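Local coordinates for zinc phosphodiesterase ELAC protein 1 (Homo sapiens, PDB 3ZWF), which is a zinc-dependent phosphodiesterase that shows some tRNA 3'-processing endonuclease activity and repairs tRNAs by removing a 2',3'-cyclic phosphate, at residues P13-V23 against F33-L43. Residues are numbered along the deposited sequence; the frame is centred on the assembly and turned at random. Where two conformers were deposited one is given.
With EDO (1,2-ethanediol), chain K; EDO (1,2-ethanediol), chain J.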
loop_
_atom_site.group_PDB
_atom_site.type_symbol
_atom_site.label_atom_id
_atom_site.label_comp_id
_atom_site.label_asym_id
_atom_site.label_seq_id
_atom_site.Cartn_x
_atom_site.Cartn_y
_atom_site.Cartn_z
ATOM N N PRO A 13 3.801 -2.775 8.171
ATOM C CA PRO A 13 3.087 -1.899 9.081
ATOM C C PRO A 13 2.275 -2.696 10.056
ATOM O O PRO A 13 1.779 -3.741 9.678
ATOM C CB PRO A 13 2.169 -1.120 8.143
ATOM C CG PRO A 13 1.986 -1.990 7.009
ATOM C CD PRO A 13 3.197 -2.795 6.835
ATOM N N SER A 14 2.151 -2.199 11.280
ATOM C CA SER A 14 1.253 -2.783 12.287
ATOM C C SER A 14 0.408 -1.689 12.914
ATOM O O SER A 14 0.617 -0.508 12.651
ATOM C CB SER A 14 2.024 -3.536 13.346
ATOM O OG SER A 14 2.576 -2.609 14.318
ATOM N N PRO A 15 -0.597 -2.079 13.694
ATOM C CA PRO A 15 -1.418 -1.117 14.413
ATOM C C PRO A 15 -0.623 -0.238 15.398
ATOM O O PRO A 15 -1.012 0.902 15.655
ATOM C CB PRO A 15 -2.423 -2.006 15.174
ATOM C CG PRO A 15 -2.517 -3.256 14.387
ATOM C CD PRO A 15 -1.062 -3.461 13.912
ATOM N N THR A 16 0.502 -0.736 15.882
ATOM C CA THR A 16 1.320 0.042 16.869
ATOM C C THR A 16 2.491 0.801 16.271
ATOM O O THR A 16 2.938 1.818 16.825
ATOM C CB THR A 16 1.810 -0.879 17.990
ATOM O OG1 THR A 16 2.559 -1.963 17.445
ATOM C CG2 THR A 16 0.657 -1.463 18.741
ATOM N N ARG A 17 3.007 0.299 15.148
ATOM C CA ARG A 17 4.102 0.959 14.410
ATOM C C ARG A 17 3.907 0.831 12.899
ATOM O O ARG A 17 3.938 -0.281 12.361
ATOM C CB ARG A 17 5.479 0.397 14.770
ATOM C CG ARG A 17 5.947 0.561 16.208
ATOM C CD ARG A 17 7.368 0.047 16.350
ATOM N NE ARG A 17 7.919 0.056 17.715
ATOM C CZ ARG A 17 8.442 1.128 18.309
ATOM N NH1 ARG A 17 8.463 2.312 17.703
ATOM N NH2 ARG A 17 8.966 1.024 19.510
ATOM N N GLY A 18 3.696 1.972 12.251
ATOM C CA GLY A 18 3.563 2.026 10.800
ATOM C C GLY A 18 4.860 1.620 10.106
ATOM O O GLY A 18 5.918 1.529 10.754
ATOM N N ALA A 19 4.749 1.310 8.829
ATOM C CA ALA A 19 5.915 1.060 8.008
ATOM C C ALA A 19 6.720 2.342 7.816
ATOM O O ALA A 19 6.234 3.466 8.030
ATOM C CB ALA A 19 5.511 0.484 6.683
ATOM N N SER A 20 7.964 2.158 7.404
ATOM C CA SER A 20 8.914 3.279 7.360
ATOM C C SER A 20 8.408 4.528 6.630
ATOM O O SER A 20 8.009 4.486 5.473
ATOM C CB SER A 20 10.235 2.820 6.768
ATOM O OG SER A 20 10.841 1.986 7.737
ATOM N N ALA A 21 8.441 5.660 7.343
ATOM C CA ALA A 21 8.186 6.988 6.788
ATOM C C ALA A 21 8.554 8.047 7.840
ATOM O O ALA A 21 8.140 7.953 8.998
ATOM C CB ALA A 21 6.763 7.160 6.371
ATOM N N VAL A 22 9.308 9.029 7.393
ATOM C CA VAL A 22 9.718 10.161 8.239
ATOM C C VAL A 22 9.628 11.416 7.391
ATOM O O VAL A 22 10.055 11.402 6.224
ATOM C CB VAL A 22 11.193 10.061 8.747
ATOM C CG1 VAL A 22 11.404 11.049 9.924
ATOM C CG2 VAL A 22 11.575 8.630 9.127
ATOM N N VAL A 23 9.108 12.503 7.959
ATOM C CA VAL A 23 9.019 13.794 7.266
ATOM C C VAL A 23 9.918 14.850 7.893
ATOM O O VAL A 23 9.875 15.090 9.082
ATOM C CB VAL A 23 7.576 14.318 7.195
ATOM C CG1 VAL A 23 7.518 15.719 6.648
ATOM C CG2 VAL A 23 6.736 13.385 6.331
ATOM N N PHE A 33 10.820 10.871 3.612
ATOM C CA PHE A 33 11.860 9.856 3.534
ATOM C C PHE A 33 11.200 8.516 3.822
ATOM O O PHE A 33 10.778 8.242 4.958
ATOM C CB PHE A 33 13.001 10.149 4.527
ATOM C CG PHE A 33 13.804 11.337 4.157
ATOM C CD1 PHE A 33 13.382 12.619 4.496
ATOM C CD2 PHE A 33 14.986 11.202 3.414
ATOM C CE1 PHE A 33 14.154 13.761 4.122
ATOM C CE2 PHE A 33 15.716 12.319 3.022
ATOM C CZ PHE A 33 15.300 13.594 3.383
ATOM N N ASP A 34 11.114 7.722 2.756
ATOM C CA ASP A 34 10.425 6.419 2.695
ATOM C C ASP A 34 8.902 6.546 2.777
ATOM O O ASP A 34 8.339 7.543 3.235
ATOM C CB ASP A 34 11.001 5.403 3.692
ATOM C CG ASP A 34 12.408 4.861 3.235
ATOM O OD1 ASP A 34 12.713 5.005 2.074
ATOM O OD2 ASP A 34 13.135 4.270 4.051
ATOM N N CYS A 35 8.261 5.517 2.259
ATOM C CA CYS A 35 6.809 5.551 2.054
ATOM C C CYS A 35 6.219 4.146 2.061
ATOM O O CYS A 35 5.699 3.648 1.076
ATOM C CB CYS A 35 6.467 6.301 0.760
ATOM S SG CYS A 35 4.750 6.820 0.661
ATOM N N GLY A 36 6.378 3.473 3.171
ATOM C CA GLY A 36 5.691 2.178 3.381
ATOM C C GLY A 36 4.182 2.261 3.298
ATOM O O GLY A 36 3.575 3.345 3.382
ATOM N N GLU A 37 3.572 1.088 3.163
ATOM C CA GLU A 37 2.140 1.002 3.117
ATOM C C GLU A 37 1.534 1.653 4.357
ATOM O O GLU A 37 2.030 1.476 5.473
ATOM C CB GLU A 37 1.746 -0.469 3.032
ATOM C CG GLU A 37 0.248 -0.608 3.103
ATOM C CD GLU A 37 -0.300 -1.922 2.604
ATOM O OE1 GLU A 37 0.436 -2.822 2.164
ATOM O OE2 GLU A 37 -1.511 -2.034 2.678
ATOM N N GLY A 38 0.498 2.456 4.153
ATOM C CA GLY A 38 -0.162 3.186 5.229
ATOM C C GLY A 38 0.352 4.570 5.540
ATOM O O GLY A 38 -0.199 5.274 6.395
ATOM N N THR A 39 1.419 4.961 4.873
ATOM C CA THR A 39 1.941 6.299 5.050
ATOM C C THR A 39 0.918 7.407 4.834
ATOM O O THR A 39 0.811 8.311 5.643
ATOM C CB THR A 39 3.190 6.530 4.196
ATOM O OG1 THR A 39 4.199 5.603 4.609
ATOM C CG2 THR A 39 3.695 7.970 4.365
ATOM N N GLN A 40 0.078 7.287 3.804
ATOM C CA GLN A 40 -0.917 8.349 3.561
ATOM C C GLN A 40 -1.885 8.524 4.739
ATOM O O GLN A 40 -2.304 9.642 5.065
ATOM C CB GLN A 40 -1.670 8.131 2.240
ATOM C CG GLN A 40 -2.477 6.831 2.181
ATOM C CD GLN A 40 -3.408 6.807 1.001
ATOM O OE1 GLN A 40 -4.300 7.671 0.890
ATOM N NE2 GLN A 40 -3.243 5.791 0.120
ATOM N N THR A 41 -2.274 7.418 5.381
ATOM C CA THR A 41 -3.197 7.432 6.515
ATOM C C THR A 41 -2.486 7.961 7.774
ATOM O O THR A 41 -3.053 8.694 8.586
ATOM C CB THR A 41 -3.798 6.009 6.675
ATOM O OG1 THR A 41 -2.755 5.024 6.743
ATOM C CG2 THR A 41 -4.557 5.692 5.432
ATOM N N GLN A 42 -1.215 7.616 7.916
ATOM C CA GLN A 42 -0.434 8.171 9.030
ATOM C C GLN A 42 -0.342 9.694 8.888
ATOM O O GLN A 42 -0.454 10.425 9.869
ATOM C CB GLN A 42 0.985 7.561 9.125
ATOM C CG GLN A 42 0.962 6.070 9.456
ATOM C CD GLN A 42 0.417 5.780 10.861
ATOM O OE1 GLN A 42 -0.786 5.662 11.066
ATOM N NE2 GLN A 42 1.321 5.625 11.816
ATOM N N LEU A 43 -0.067 10.162 7.672
ATOM C CA LEU A 43 -0.071 11.606 7.387
ATOM C C LEU A 43 -1.367 12.267 7.785
ATOM O O LEU A 43 -1.361 13.293 8.458
ATOM C CB LEU A 43 0.188 11.901 5.922
ATOM C CG LEU A 43 1.629 11.784 5.514
ATOM C CD1 LEU A 43 1.768 11.742 3.978
ATOM C CD2 LEU A 43 2.474 12.978 6.144
HETATM C C1 EDO K . -0.559 3.200 8.962
HETATM O O1 EDO K . 0.108 1.952 9.023
HETATM C C2 EDO K . -1.889 3.362 9.684
HETATM O O2 EDO K . -2.459 4.611 9.318
HETATM C C1 EDO J . -2.560 1.449 7.307
HETATM O O1 EDO J . -1.486 0.515 7.246
HETATM C C2 EDO J . -3.150 1.810 5.974
HETATM O O2 EDO J . -3.968 2.928 6.015
HETATM O O HOH W 1 -1.169 3.560 13.592
HETATM O O HOH W 2 2.351 2.639 7.811
HETATM O O HOH W 3 3.941 4.851 7.365
#
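With OG1 opposite the carbonyl carbon (chi1 -61°) and CG2 opposite the backbone N, Thr-39 presents both branches to Ala-21, whose CB lies 3.5 Å from Thr-39 OG1. That hydroxyl donates to Gly-36 O within its own segment at 2.6 Å, where Thr-39 N also binds, closing the type II turn from Gly-36 to Thr-39 ahead of the helix. Water 3 donates to both Thr-39 OG1 and Ala-19 O, and water 2 links Ala-19 N to Glu-37 O. The backbones join directly as well: Val-22 and Phe-33 form an antiparallel hydrogen-bonded pair, with Phe-33 N reaching Val-22 O at 2.8 Å, and beyond it Gly-36 N gives Ser-20 O a nearly straight bond of 3.0 Å (173°). Ala-19 CB packs on Gly-36 CA at 3.7 Å, the two backbones lying close together here. Further along, Val-23 CG2 meets Leu-43 CD2 at 4.3 Å. Glu-37 turns to the second subunit, its carboxylate accepting from Gly-38 N and Gln-40 NE2 there. Asp-34 CB lies against Ser-20 O, while its carboxylate OD2 accepts from Thr-59 OG1 and His-65 ND1. In this metallo-beta-lactamase fold the strand-to-helix connection thus places a second-shell carboxylate behind zinc ligand His-65, which probably orients the imidazole and makes it more electron-rich toward the metal.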